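Long-range contacts in NADH oxidase (Thermus thermophilus, PDB 6RVB), which reduces coenzyme A disulfide with electrons from NADH, using a bound FAD: residues A[37-42]-A[63-68]; A[175-180]-A[203-208]; A[349-354]-A[378-383]. One frame throughout, in Å; residues are numbered along the deposited sequence.

The three contacts follow one another along the chain and mark three parts of a pyridine nucleotide-disulfide oxidoreductase. Contact 1 (37-42 with 63-68) holds the pantetheine and diphosphate of coenzyme A beside the FAD-binding sheet. Contact 2 (175-180 with 203-208) pairs two strands of the NAD-binding sheet and presents Glu-179 and Ala-180 to the adenosine end of NAD; its centre is about 35 Å from that of contact 1. Contact 3 (349-354 with 378-383) lies in the dimerisation domain, at the surface, with its centre about 45 Å from that of contact 1 and about 34 Å from that of contact 2. No two of them touch.

Contact 1: A[37-42]-A[63-68]; sequences GWVSYG and RTPEEF. With COA (coenzyme A), chain G.
Ser-40 holds OG anti to its backbone N (chi1 -175°), beside the backbone N-H of Arg-63, while Arg-63 itself has CG anti to N (chi1 -158°) and bends at chi3 (-66°) on the way to the bound coenzyme. Together the segments wall the coenzyme A pocket next to the Rossmann-type FAD-binding sheet: 37-42 is loop following strand 29-34. Segment 63-68 runs through the N-cap residue Thr-64 into helix 65-70. Ser-40 OG works on both sides of the gap. It donates to O9P of coenzyme A, a pantetheine amide oxygen, at 3.0 Å and receives a weak bond from Arg-63 N at 3.5 Å, a double role that suits a short hydroxyl side chain. Further out, a long cationic side chain suits the anionic diphosphate. Arg-63 NH1 gives a hydrogen bond of 3.0 Å to coenzyme O5A, and NH2 shares that oxygen while also binding O2A, so that one guanidinium grips both phosphates. O2A lies at the edge of the guanidinium in its plane, whereas the methyl CDP sits over one face, toward the rim. Lys-20 also bonds the coenzyme, and Gln-359 of the second subunit reaches it through its O. Behind these polar groups Phe-68 supplies a flat apolar surface: Arg-63 CD rests over the centre of its ring, and Val-39 CG1 comes obliquely to within 4.2 Å of CE2. Val-39 CG1 also touches Pro-65 CG, and Val-75 of strand 73-77 lies against Val-39, Pro-65 and Phe-68. Thr-64 and Glu-67 start the helix with a capping box, in which Thr-64 N donates to Glu-67 OE1. Ser-40 CB lies in the plane of the Phe-68 ring at its edge, 3.8 Å from CE2; the coenzyme methyl CEP comes obliquely to 3.6 Å from Phe-68 CZ.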
loop_
_atom_site.group_PDB
_atom_site.type_symbol
_atom_site.label_atom_id
_atom_site.label_comp_id
_atom_site.label_asym_id
_atom_site.label_seq_id
_atom_site.Cartn_x
_atom_site.Cartn_y
_atom_site.Cartn_z
ATOM N N GLY A 37 26.135 18.166 18.592
ATOM C CA GLY A 37 27.136 17.163 18.346
ATOM C C GLY A 37 26.786 15.836 17.680
ATOM O O GLY A 37 27.652 15.021 17.503
ATOM N N TRP A 38 25.566 15.641 17.214
ATOM C CA TRP A 38 25.340 14.702 16.110
ATOM C C TRP A 38 24.479 15.355 15.029
ATOM O O TRP A 38 23.639 16.173 15.278
ATOM C CB TRP A 38 24.559 13.509 16.571
ATOM C CG TRP A 38 25.160 12.601 17.537
ATOM C CD1 TRP A 38 25.190 12.724 18.882
ATOM C CD2 TRP A 38 25.716 11.364 17.241
ATOM N NE1 TRP A 38 25.775 11.637 19.439
ATOM C CE2 TRP A 38 26.108 10.784 18.433
ATOM C CE3 TRP A 38 25.915 10.669 16.067
ATOM C CZ2 TRP A 38 26.697 9.559 18.482
ATOM C CZ3 TRP A 38 26.513 9.451 16.115
ATOM C CH2 TRP A 38 26.900 8.905 17.301
ATOM N N VAL A 39 24.619 14.931 13.810
ATOM C CA VAL A 39 24.010 15.639 12.701
ATOM C C VAL A 39 23.457 14.591 11.723
ATOM O O VAL A 39 23.980 13.476 11.597
ATOM C CB VAL A 39 25.090 16.628 12.047
ATOM C CG1 VAL A 39 25.767 16.081 10.830
ATOM C CG2 VAL A 39 24.527 17.946 11.758
ATOM N N SER A 40 22.382 14.916 11.051
ATOM C CA SER A 40 21.843 14.028 10.035
ATOM C C SER A 40 21.585 12.588 10.467
ATOM O O SER A 40 22.192 11.676 9.942
ATOM C CB SER A 40 22.754 14.050 8.829
ATOM O OG SER A 40 22.205 13.300 7.789
ATOM N N TYR A 41 20.661 12.364 11.390
ATOM C CA TYR A 41 20.431 11.017 11.887
ATOM C C TYR A 41 18.931 10.748 12.046
ATOM O O TYR A 41 18.093 11.636 12.122
ATOM C CB TYR A 41 21.167 10.838 13.221
ATOM C CG TYR A 41 20.643 11.781 14.307
ATOM C CD1 TYR A 41 21.157 13.020 14.466
ATOM C CD2 TYR A 41 19.584 11.409 15.145
ATOM C CE1 TYR A 41 20.656 13.842 15.401
ATOM C CE2 TYR A 41 19.078 12.245 16.079
ATOM C CZ TYR A 41 19.622 13.473 16.220
ATOM O OH TYR A 41 19.184 14.387 17.183
ATOM N N GLY A 42 18.562 9.491 12.126
ATOM C CA GLY A 42 17.163 9.197 12.065
ATOM C C GLY A 42 16.617 9.035 13.417
ATOM O O GLY A 42 16.618 7.941 13.885
ATOM N N ARG A 63 24.469 10.793 7.012
ATOM C CA ARG A 63 25.646 11.358 6.483
ATOM C C ARG A 63 26.475 11.855 7.660
ATOM O O ARG A 63 25.925 12.389 8.598
ATOM C CB ARG A 63 25.276 12.516 5.623
ATOM C CG ARG A 63 26.334 12.834 4.633
ATOM C CD ARG A 63 25.827 13.523 3.436
ATOM N NE ARG A 63 24.964 12.645 2.706
ATOM C CZ ARG A 63 24.147 13.090 1.795
ATOM N NH1 ARG A 63 24.160 14.382 1.529
ATOM N NH2 ARG A 63 23.358 12.250 1.153
ATOM N N THR A 64 27.800 11.647 7.626
ATOM C CA THR A 64 28.734 12.015 8.720
ATOM C C THR A 64 29.308 13.317 8.371
ATOM O O THR A 64 29.269 13.688 7.206
ATOM C CB THR A 64 29.925 11.003 8.885
ATOM O OG1 THR A 64 30.711 10.970 7.694
ATOM C CG2 THR A 64 29.452 9.591 9.180
ATOM N N PRO A 65 29.858 14.029 9.363
ATOM C CA PRO A 65 30.252 15.404 9.036
ATOM C C PRO A 65 31.458 15.349 8.152
ATOM O O PRO A 65 31.642 16.313 7.401
ATOM C CB PRO A 65 30.541 16.039 10.414
ATOM C CG PRO A 65 29.863 15.245 11.307
ATOM C CD PRO A 65 30.050 13.813 10.777
ATOM N N GLU A 66 32.195 14.233 8.198
ATOM C CA GLU A 66 33.234 14.023 7.196
ATOM C C GLU A 66 32.659 13.848 5.757
ATOM O O GLU A 66 33.192 14.473 4.818
ATOM C CB GLU A 66 34.279 12.957 7.619
ATOM C CG GLU A 66 35.422 12.706 6.610
ATOM C CD GLU A 66 36.387 13.919 6.425
ATOM O OE1 GLU A 66 36.334 14.876 7.253
ATOM O OE2 GLU A 66 37.203 13.902 5.450
ATOM N N GLU A 67 31.575 13.067 5.571
ATOM C CA GLU A 67 31.061 12.878 4.216
ATOM C C GLU A 67 30.488 14.216 3.727
ATOM O O GLU A 67 30.664 14.589 2.569
ATOM C CB GLU A 67 30.045 11.776 4.132
ATOM C CG GLU A 67 30.376 10.579 4.969
ATOM C CD GLU A 67 29.305 9.439 4.929
ATOM O OE1 GLU A 67 28.290 9.482 5.678
ATOM O OE2 GLU A 67 29.494 8.461 4.171
ATOM N N PHE A 68 29.828 14.963 4.602
ATOM C CA PHE A 68 29.381 16.258 4.230
ATOM C C PHE A 68 30.533 17.125 3.727
ATOM O O PHE A 68 30.420 17.794 2.687
ATOM C CB PHE A 68 28.762 16.929 5.418
ATOM C CG PHE A 68 27.273 16.759 5.502
ATOM C CD1 PHE A 68 26.424 17.304 4.533
ATOM C CD2 PHE A 68 26.701 16.049 6.572
ATOM C CE1 PHE A 68 25.045 17.117 4.624
ATOM C CE2 PHE A 68 25.348 15.864 6.667
ATOM C CZ PHE A 68 24.520 16.413 5.698
HETATM N N1A COA G . 17.406 5.409 -6.774
HETATM C C2A COA G . 17.578 6.496 -7.570
HETATM N N3A COA G . 17.751 7.771 -7.067
HETATM C C4A COA G . 17.743 8.078 -5.735
HETATM C C5A COA G . 17.541 6.947 -4.795
HETATM C C6A COA G . 17.362 5.546 -5.369
HETATM N N6A COA G . 17.158 4.469 -4.490
HETATM N N7A COA G . 17.568 7.456 -3.543
HETATM C C8A COA G . 17.743 8.791 -3.700
HETATM N N9A COA G . 17.855 9.178 -4.992
HETATM C C1B COA G . 18.085 10.600 -5.440
HETATM C C2B COA G . 16.943 11.529 -5.020
HETATM O O2B COA G . 15.933 11.392 -6.039
HETATM C C3B COA G . 17.551 12.938 -4.966
HETATM O O3B COA G . 17.425 13.560 -6.259
HETATM P P3B COA G . 17.928 15.024 -6.704
HETATM O O7A COA G . 16.894 15.390 -7.760
HETATM O O8A COA G . 17.989 15.881 -5.459
HETATM O O9A COA G . 19.308 14.756 -7.261
HETATM C C4B COA G . 19.008 12.669 -4.699
HETATM O O4B COA G . 19.263 11.261 -4.939
HETATM C C5B COA G . 19.396 13.074 -3.273
HETATM O O5B COA G . 19.106 11.989 -2.368
HETATM P P1A COA G . 20.011 11.669 -1.065
HETATM O O1A COA G . 19.402 10.430 -0.482
HETATM O O2A COA G . 21.489 11.748 -1.472
HETATM O O3A COA G . 19.539 12.898 -0.105
HETATM P P2A COA G . 20.240 14.302 0.258
HETATM O O4A COA G . 19.285 15.477 0.019
HETATM O O5A COA G . 21.686 14.404 -0.247
HETATM O O6A COA G . 20.274 13.928 1.847
HETATM C CBP COA G . 20.197 14.123 4.180
HETATM C CCP COA G . 19.978 14.871 2.893
HETATM C CDP COA G . 20.612 12.706 3.799
HETATM C CEP COA G . 21.366 14.759 4.906
HETATM C CAP COA G . 18.828 14.236 4.926
HETATM O OAP COA G . 17.787 13.590 4.166
HETATM C C9P COA G . 18.830 13.640 6.314
HETATM O O9P COA G . 19.446 14.214 7.203
HETATM N N8P COA G . 18.204 12.480 6.569
HETATM C C7P COA G . 18.544 11.822 7.819
HETATM C C6P COA G . 17.640 12.358 8.919
HETATM C C5P COA G . 16.271 11.937 8.407
HETATM O O5P COA G . 15.638 12.594 7.590
HETATM N N4P COA G . 15.709 10.831 8.847
HETATM C C3P COA G . 14.256 10.965 8.962
HETATM C C2P COA G . 13.817 12.005 10.012
HETATM S S1P COA G . 13.311 11.165 11.584
#

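Contact 2: A[175-180]-A[203-208]; sequences VTLLEA and HGVEVW. With NAD (nicotinamide-adenine-dinucleotide), chain F.
Leu-177 bonds through both its backbone N and O to strand 205-208, which runs parallel to strand 175-178 at 19° between their directions, with axes 4.5 Å apart at closest approach. Leu-177 N donates to Glu-206 O at 2.8 Å and Trp-208 N to Leu-177 O at 2.9 Å; Glu-206 N to Val-175 O precedes them, and the nearly straight bond from Glu-179 N to Trp-208 O (177°) closes the series. Branched apolar residues fill one face: Val-175 CG2 sits 3.9 Å from both Val-205 CG1 and CG2. On the other face Thr-176 and Glu-206 lie side by side, Thr-176 OG1 stands over one face of the Trp-208 indole near its rim, and Leu-178 CD2 meets CD1 and CG of that ring. Just past the strand, Glu-179 takes the place where NAD-binding Rossmann folds commonly carry an acid. Its OE1 accepts from Ala-157 N and its OE2 from Lys-181 N, fixing the carboxylate beside the ribose ring oxygen O4B, while Ala-180 N comes to 3.1 Å from NAD N7A. The pair forms part of a beta-alpha-beta crossover: helix 190-202, ended by a Schellman motif at Gly-204, packs Leu-200 on Leu-177 and Val-205; helix 159-170 touches Val-175 and Leu-177; and strand 151-155 bonds to strand 174-178 along its other edge.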
loop_
_atom_site.group_PDB
_atom_site.type_symbol
_atom_site.label_atom_id
_atom_site.label_comp_id
_atom_site.label_asym_id
_atom_site.label_seq_id
_atom_site.Cartn_x
_atom_site.Cartn_y
_atom_site.Cartn_z
ATOM N N VAL A 175 6.704 -3.335 31.900
ATOM C CA VAL A 175 6.349 -1.944 31.650
ATOM C C VAL A 175 4.928 -1.649 31.867
ATOM O O VAL A 175 4.071 -2.403 31.432
ATOM C CB VAL A 175 6.843 -1.377 30.276
ATOM C CG1 VAL A 175 7.791 -2.343 29.533
ATOM C CG2 VAL A 175 5.729 -0.934 29.440
ATOM N N THR A 176 4.674 -0.559 32.562
ATOM C CA THR A 176 3.308 -0.140 32.699
ATOM C C THR A 176 3.159 1.276 32.106
ATOM O O THR A 176 3.952 2.174 32.421
ATOM C CB THR A 176 2.871 -0.372 34.134
ATOM O OG1 THR A 176 1.956 0.653 34.532
ATOM C CG2 THR A 176 4.080 -0.379 34.997
ATOM N N LEU A 177 2.202 1.458 31.190
ATOM C CA LEU A 177 1.945 2.747 30.493
ATOM C C LEU A 177 0.846 3.540 31.159
ATOM O O LEU A 177 -0.309 3.085 31.219
ATOM C CB LEU A 177 1.401 2.444 29.133
ATOM C CG LEU A 177 2.080 2.786 27.860
ATOM C CD1 LEU A 177 1.241 2.028 26.892
ATOM C CD2 LEU A 177 1.956 4.191 27.539
ATOM N N LEU A 178 1.173 4.735 31.615
ATOM C CA LEU A 178 0.185 5.658 32.194
ATOM C C LEU A 178 -0.293 6.736 31.194
ATOM O O LEU A 178 0.477 7.594 30.789
ATOM C CB LEU A 178 0.856 6.310 33.405
ATOM C CG LEU A 178 1.590 5.314 34.325
ATOM C CD1 LEU A 178 2.482 5.893 35.347
ATOM C CD2 LEU A 178 0.636 4.439 35.026
ATOM N N GLU A 179 -1.527 6.713 30.766
ATOM C CA GLU A 179 -2.038 7.821 29.945
ATOM C C GLU A 179 -3.061 8.671 30.682
ATOM O O GLU A 179 -3.855 8.208 31.452
ATOM C CB GLU A 179 -2.651 7.262 28.662
ATOM C CG GLU A 179 -3.586 8.166 27.956
ATOM C CD GLU A 179 -2.870 9.354 27.296
ATOM O OE1 GLU A 179 -1.777 9.201 26.689
ATOM O OE2 GLU A 179 -3.421 10.467 27.327
ATOM N N ALA A 180 -3.058 9.939 30.423
ATOM C CA ALA A 180 -4.032 10.844 31.018
ATOM C C ALA A 180 -5.392 10.761 30.418
ATOM O O ALA A 180 -6.288 10.776 31.147
ATOM C CB ALA A 180 -3.566 12.198 30.952
ATOM N N HIS A 203 0.954 -8.440 25.126
ATOM C CA HIS A 203 2.402 -8.555 25.208
ATOM C C HIS A 203 2.933 -8.102 26.514
ATOM O O HIS A 203 4.125 -7.812 26.665
ATOM C CB HIS A 203 3.104 -7.791 24.121
ATOM C CG HIS A 203 3.018 -8.469 22.821
ATOM N ND1 HIS A 203 1.952 -8.333 21.964
ATOM C CD2 HIS A 203 3.825 -9.374 22.255
ATOM C CE1 HIS A 203 2.117 -9.085 20.894
ATOM N NE2 HIS A 203 3.259 -9.714 21.044
ATOM N N GLY A 204 2.050 -8.053 27.476
ATOM C CA GLY A 204 2.502 -7.926 28.827
ATOM C C GLY A 204 2.751 -6.550 29.334
ATOM O O GLY A 204 3.465 -6.397 30.304
ATOM N N VAL A 205 2.149 -5.550 28.702
ATOM C CA VAL A 205 2.296 -4.164 29.132
ATOM C C VAL A 205 1.019 -3.899 29.907
ATOM O O VAL A 205 -0.056 -4.360 29.528
ATOM C CB VAL A 205 2.376 -3.255 27.932
ATOM C CG1 VAL A 205 2.132 -1.871 28.330
ATOM C CG2 VAL A 205 3.668 -3.414 27.216
ATOM N N GLU A 206 1.113 -3.221 31.025
ATOM C CA GLU A 206 -0.098 -2.860 31.689
ATOM C C GLU A 206 -0.510 -1.477 31.245
ATOM O O GLU A 206 0.287 -0.569 31.344
ATOM C CB GLU A 206 0.169 -2.857 33.160
ATOM C CG GLU A 206 -0.311 -4.127 33.813
ATOM C CD GLU A 206 -0.471 -3.906 35.286
ATOM O OE1 GLU A 206 -1.417 -4.475 35.860
ATOM O OE2 GLU A 206 0.340 -3.125 35.866
ATOM N N VAL A 207 -1.732 -1.248 30.772
ATOM C CA VAL A 207 -2.043 0.146 30.395
ATOM C C VAL A 207 -3.069 0.783 31.352
ATOM O O VAL A 207 -4.170 0.306 31.382
ATOM C CB VAL A 207 -2.368 0.249 28.838
ATOM C CG1 VAL A 207 -2.299 -1.101 28.157
ATOM C CG2 VAL A 207 -3.667 0.857 28.559
ATOM N N TRP A 208 -2.665 1.740 32.194
ATOM C CA TRP A 208 -3.522 2.544 33.048
ATOM C C TRP A 208 -4.117 3.715 32.167
ATOM O O TRP A 208 -3.441 4.418 31.478
ATOM C CB TRP A 208 -2.718 3.256 34.192
ATOM C CG TRP A 208 -2.334 2.613 35.623
ATOM C CD1 TRP A 208 -2.087 3.269 36.926
ATOM C CD2 TRP A 208 -2.121 1.273 35.857
ATOM N NE1 TRP A 208 -1.726 2.331 37.908
ATOM C CE2 TRP A 208 -1.750 1.106 37.267
ATOM C CE3 TRP A 208 -2.191 0.173 35.035
ATOM C CZ2 TRP A 208 -1.468 -0.125 37.780
ATOM C CZ3 TRP A 208 -1.891 -1.050 35.551
ATOM C CH2 TRP A 208 -1.542 -1.206 36.912
HETATM P PA NAD F . 1.953 12.823 21.612
HETATM O O1A NAD F . 1.752 12.054 20.328
HETATM O O2A NAD F . 1.456 14.168 21.733
HETATM O O5B NAD F . 1.333 12.002 22.873
HETATM C C5B NAD F . -0.059 11.752 23.273
HETATM C C4B NAD F . -0.369 12.192 24.744
HETATM O O4B NAD F . -1.437 11.972 25.706
HETATM C C3B NAD F . 0.757 11.555 25.393
HETATM O O3B NAD F . 1.775 12.257 24.806
HETATM C C2B NAD F . 0.500 12.015 26.793
HETATM O O2B NAD F . 1.183 13.058 27.476
HETATM C C1B NAD F . -0.800 12.660 26.790
HETATM N N9A NAD F . -0.536 12.329 28.247
HETATM C C8A NAD F . -0.583 11.095 28.955
HETATM N N7A NAD F . -0.248 11.157 30.294
HETATM C C5A NAD F . 0.052 12.438 30.445
HETATM C C6A NAD F . 0.433 12.990 31.590
HETATM N N6A NAD F . 0.479 12.140 32.542
HETATM N N1A NAD F . 0.753 14.316 31.637
HETATM C C2A NAD F . 0.646 14.998 30.413
HETATM N N3A NAD F . 0.273 14.425 29.192
HETATM C C4A NAD F . -0.047 13.164 29.229
HETATM O O3 NAD F . 3.497 12.987 21.775
HETATM P PN NAD F . 4.744 12.012 21.441
HETATM O O1N NAD F . 5.798 12.594 22.410
HETATM O O2N NAD F . 4.439 10.581 21.491
HETATM O O5D NAD F . 4.905 12.314 19.890
HETATM C C5D NAD F . 6.172 12.598 19.347
HETATM C C4D NAD F . 6.200 13.177 17.923
HETATM O O4D NAD F . 7.415 12.894 17.184
HETATM C C3D NAD F . 5.020 12.596 17.184
HETATM O O3D NAD F . 3.774 13.313 17.322
HETATM C C2D NAD F . 5.598 12.671 15.805
HETATM O O2D NAD F . 5.586 13.994 15.400
HETATM C C1D NAD F . 7.051 12.321 15.974
HETATM N N1N NAD F . 6.959 10.840 16.005
HETATM C C2N NAD F . 6.379 10.187 14.922
HETATM C C3N NAD F . 6.219 8.783 14.850
HETATM C C7N NAD F . 5.585 8.094 13.639
HETATM O O7N NAD F . 4.817 8.781 12.676
HETATM N N7N NAD F . 5.742 6.773 13.495
HETATM C C4N NAD F . 6.678 8.015 15.933
HETATM C C5N NAD F . 7.238 8.654 17.026
HETATM C C6N NAD F . 7.363 10.057 17.051
#

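Contact 3: A[349-354]-A[378-383]; sequences EGFWAK and VYEEGT
Ala-353 and Glu-380 face each other as a non-hydrogen-bonded antiparallel pair at the open end of the beta hairpin 353-361/372-380, in the dimerisation domain. The next pair is hydrogen-bonded: Lys-354 N donates to Tyr-379 O at 3.0 Å, and Tyr-379 N returns a bond of the same length to Lys-354 O. Beyond the strands, Glu-381 N still donates to the O of Trp-352, the centre of an inverse gamma turn, at 2.7 Å (N to O). Lys-354 CB lies over the face of the Tyr-379 ring, 4.2 Å from the centroid, in a CH-pi contact. A lysine suits this exposed edge because its CB can rest on the ring face while the rest of the chain carries the charged end away to the surface; NZ stays 4.7 Å from Glu-381 OE2, too far for a salt bridge, though the opposite charges may attract weakly. Two carboxylates approach ring edges, where the C-H groups carry slight positive charge. Glu-380 OE1 lies in the plane of the Phe-351 ring, 3.6 Å from CD1, with carboxylate and ring planes 78° apart, and Glu-381 OE1 takes a similar edge position at Trp-352 CE3. Thr-383 OG1 donates to Glu-380 OE2 from above the carboxylate plane. Ala-353 is small enough to fit against Leu-343, Ala-346 and Leu-347 of helix 343-348, which ends in a Schellman motif at Gly-350. Here the helix leads into strand 353-361, outermost in its sheet within the chain; an antiparallel sheet of this kind is characteristic of the dimerisation domain in pyridine nucleotide-disulfide oxidoreductases.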
loop_
_atom_site.group_PDB
_atom_site.type_symbol
_atom_site.label_atom_id
_atom_site.label_comp_id
_atom_site.label_asym_id
_atom_site.label_seq_id
_atom_site.Cartn_x
_atom_site.Cartn_y
_atom_site.Cartn_z
ATOM N N GLU A 349 -14.402 20.493 13.906
ATOM C CA GLU A 349 -14.289 21.489 12.863
ATOM C C GLU A 349 -15.618 21.930 12.332
ATOM O O GLU A 349 -15.718 22.840 11.513
ATOM C CB GLU A 349 -13.452 20.958 11.680
ATOM C CG GLU A 349 -12.014 20.843 12.015
ATOM C CD GLU A 349 -11.435 22.186 12.391
ATOM O OE1 GLU A 349 -11.780 23.135 11.646
ATOM O OE2 GLU A 349 -10.688 22.294 13.420
ATOM N N GLY A 350 -16.655 21.266 12.727
ATOM C CA GLY A 350 -17.940 21.562 12.157
ATOM C C GLY A 350 -18.505 20.779 11.001
ATOM O O GLY A 350 -19.569 21.068 10.541
ATOM N N PHE A 351 -17.804 19.808 10.464
ATOM C CA PHE A 351 -18.368 19.177 9.311
ATOM C C PHE A 351 -19.533 18.316 9.761
ATOM O O PHE A 351 -19.591 17.909 10.916
ATOM C CB PHE A 351 -17.352 18.276 8.776
ATOM C CG PHE A 351 -16.245 18.939 8.146
ATOM C CD1 PHE A 351 -16.315 19.255 6.784
ATOM C CD2 PHE A 351 -15.065 19.166 8.843
ATOM C CE1 PHE A 351 -15.239 19.838 6.151
ATOM C CE2 PHE A 351 -13.989 19.756 8.217
ATOM C CZ PHE A 351 -14.083 20.107 6.885
ATOM N N TRP A 352 -20.443 18.002 8.865
ATOM C CA TRP A 352 -21.391 17.019 9.253
ATOM C C TRP A 352 -20.813 15.690 8.908
ATOM O O TRP A 352 -21.102 15.134 7.868
ATOM C CB TRP A 352 -22.734 17.236 8.550
ATOM C CG TRP A 352 -23.513 18.434 9.057
ATOM C CD1 TRP A 352 -23.011 19.501 9.711
ATOM C CD2 TRP A 352 -24.924 18.640 8.972
ATOM N NE1 TRP A 352 -24.003 20.372 10.003
ATOM C CE2 TRP A 352 -25.195 19.864 9.578
ATOM C CE3 TRP A 352 -25.989 17.903 8.440
ATOM C CZ2 TRP A 352 -26.494 20.370 9.701
ATOM C CZ3 TRP A 352 -27.285 18.420 8.526
ATOM C CH2 TRP A 352 -27.526 19.636 9.156
ATOM N N ALA A 353 -20.016 15.149 9.804
ATOM C CA ALA A 353 -19.239 13.948 9.506
ATOM C C ALA A 353 -19.726 12.606 10.037
ATOM O O ALA A 353 -20.368 12.548 11.012
ATOM C CB ALA A 353 -17.848 14.177 9.946
ATOM N N LYS A 354 -19.365 11.529 9.386
ATOM C CA LYS A 354 -19.745 10.208 9.787
ATOM C C LYS A 354 -18.490 9.344 9.678
ATOM O O LYS A 354 -17.562 9.691 8.976
ATOM C CB LYS A 354 -20.881 9.685 8.879
ATOM C CG LYS A 354 -22.292 10.187 9.292
ATOM C CD LYS A 354 -23.359 9.681 8.324
ATOM C CE LYS A 354 -24.755 9.675 8.940
ATOM N NZ LYS A 354 -24.823 8.981 10.290
ATOM N N VAL A 378 -13.519 8.345 7.362
ATOM C CA VAL A 378 -14.251 9.499 7.946
ATOM C C VAL A 378 -14.686 10.396 6.787
ATOM O O VAL A 378 -13.862 10.843 6.007
ATOM C CB VAL A 378 -13.296 10.265 8.889
ATOM C CG1 VAL A 378 -13.884 11.437 9.434
ATOM C CG2 VAL A 378 -12.936 9.368 10.017
ATOM N N TYR A 379 -15.977 10.601 6.602
ATOM C CA TYR A 379 -16.466 11.355 5.425
ATOM C C TYR A 379 -17.547 12.405 5.781
ATOM O O TYR A 379 -18.000 12.453 6.899
ATOM C CB TYR A 379 -16.987 10.424 4.344
ATOM C CG TYR A 379 -18.022 9.472 4.834
ATOM C CD1 TYR A 379 -17.711 8.342 5.617
ATOM C CD2 TYR A 379 -19.315 9.722 4.582
ATOM C CE1 TYR A 379 -18.707 7.493 6.080
ATOM C CE2 TYR A 379 -20.287 8.915 5.029
ATOM C CZ TYR A 379 -20.025 7.800 5.754
ATOM O OH TYR A 379 -21.150 7.057 6.123
ATOM N N GLU A 380 -17.915 13.263 4.830
ATOM C CA GLU A 380 -18.895 14.329 5.014
ATOM C C GLU A 380 -20.255 13.823 4.583
ATOM O O GLU A 380 -20.366 13.118 3.606
ATOM C CB GLU A 380 -18.527 15.501 4.156
ATOM C CG GLU A 380 -19.261 16.715 4.514
ATOM C CD GLU A 380 -18.796 18.011 3.860
ATOM O OE1 GLU A 380 -19.133 19.031 4.485
ATOM O OE2 GLU A 380 -18.187 18.043 2.757
ATOM N N GLU A 381 -21.308 14.139 5.320
ATOM C CA GLU A 381 -22.543 13.452 5.124
ATOM C C GLU A 381 -23.081 13.535 3.725
ATOM O O GLU A 381 -23.428 12.511 3.101
ATOM C CB GLU A 381 -23.550 14.051 6.048
ATOM C CG GLU A 381 -24.604 13.060 6.652
ATOM C CD GLU A 381 -25.353 13.753 7.764
ATOM O OE1 GLU A 381 -26.168 14.626 7.426
ATOM O OE2 GLU A 381 -25.077 13.509 8.952
ATOM N N GLY A 382 -23.197 14.739 3.205
ATOM C CA GLY A 382 -23.937 14.826 1.959
ATOM C C GLY A 382 -23.113 14.591 0.730
ATOM O O GLY A 382 -23.432 13.762 -0.107
ATOM N N THR A 383 -22.008 15.344 0.671
ATOM C CA THR A 383 -21.083 15.396 -0.437
ATOM C C THR A 383 -20.364 14.103 -0.620
ATOM O O THR A 383 -20.006 13.718 -1.727
ATOM C CB THR A 383 -20.055 16.372 -0.128
ATOM O OG1 THR A 383 -19.672 16.174 1.224
ATOM C CG2 THR A 383 -20.599 17.731 -0.304
#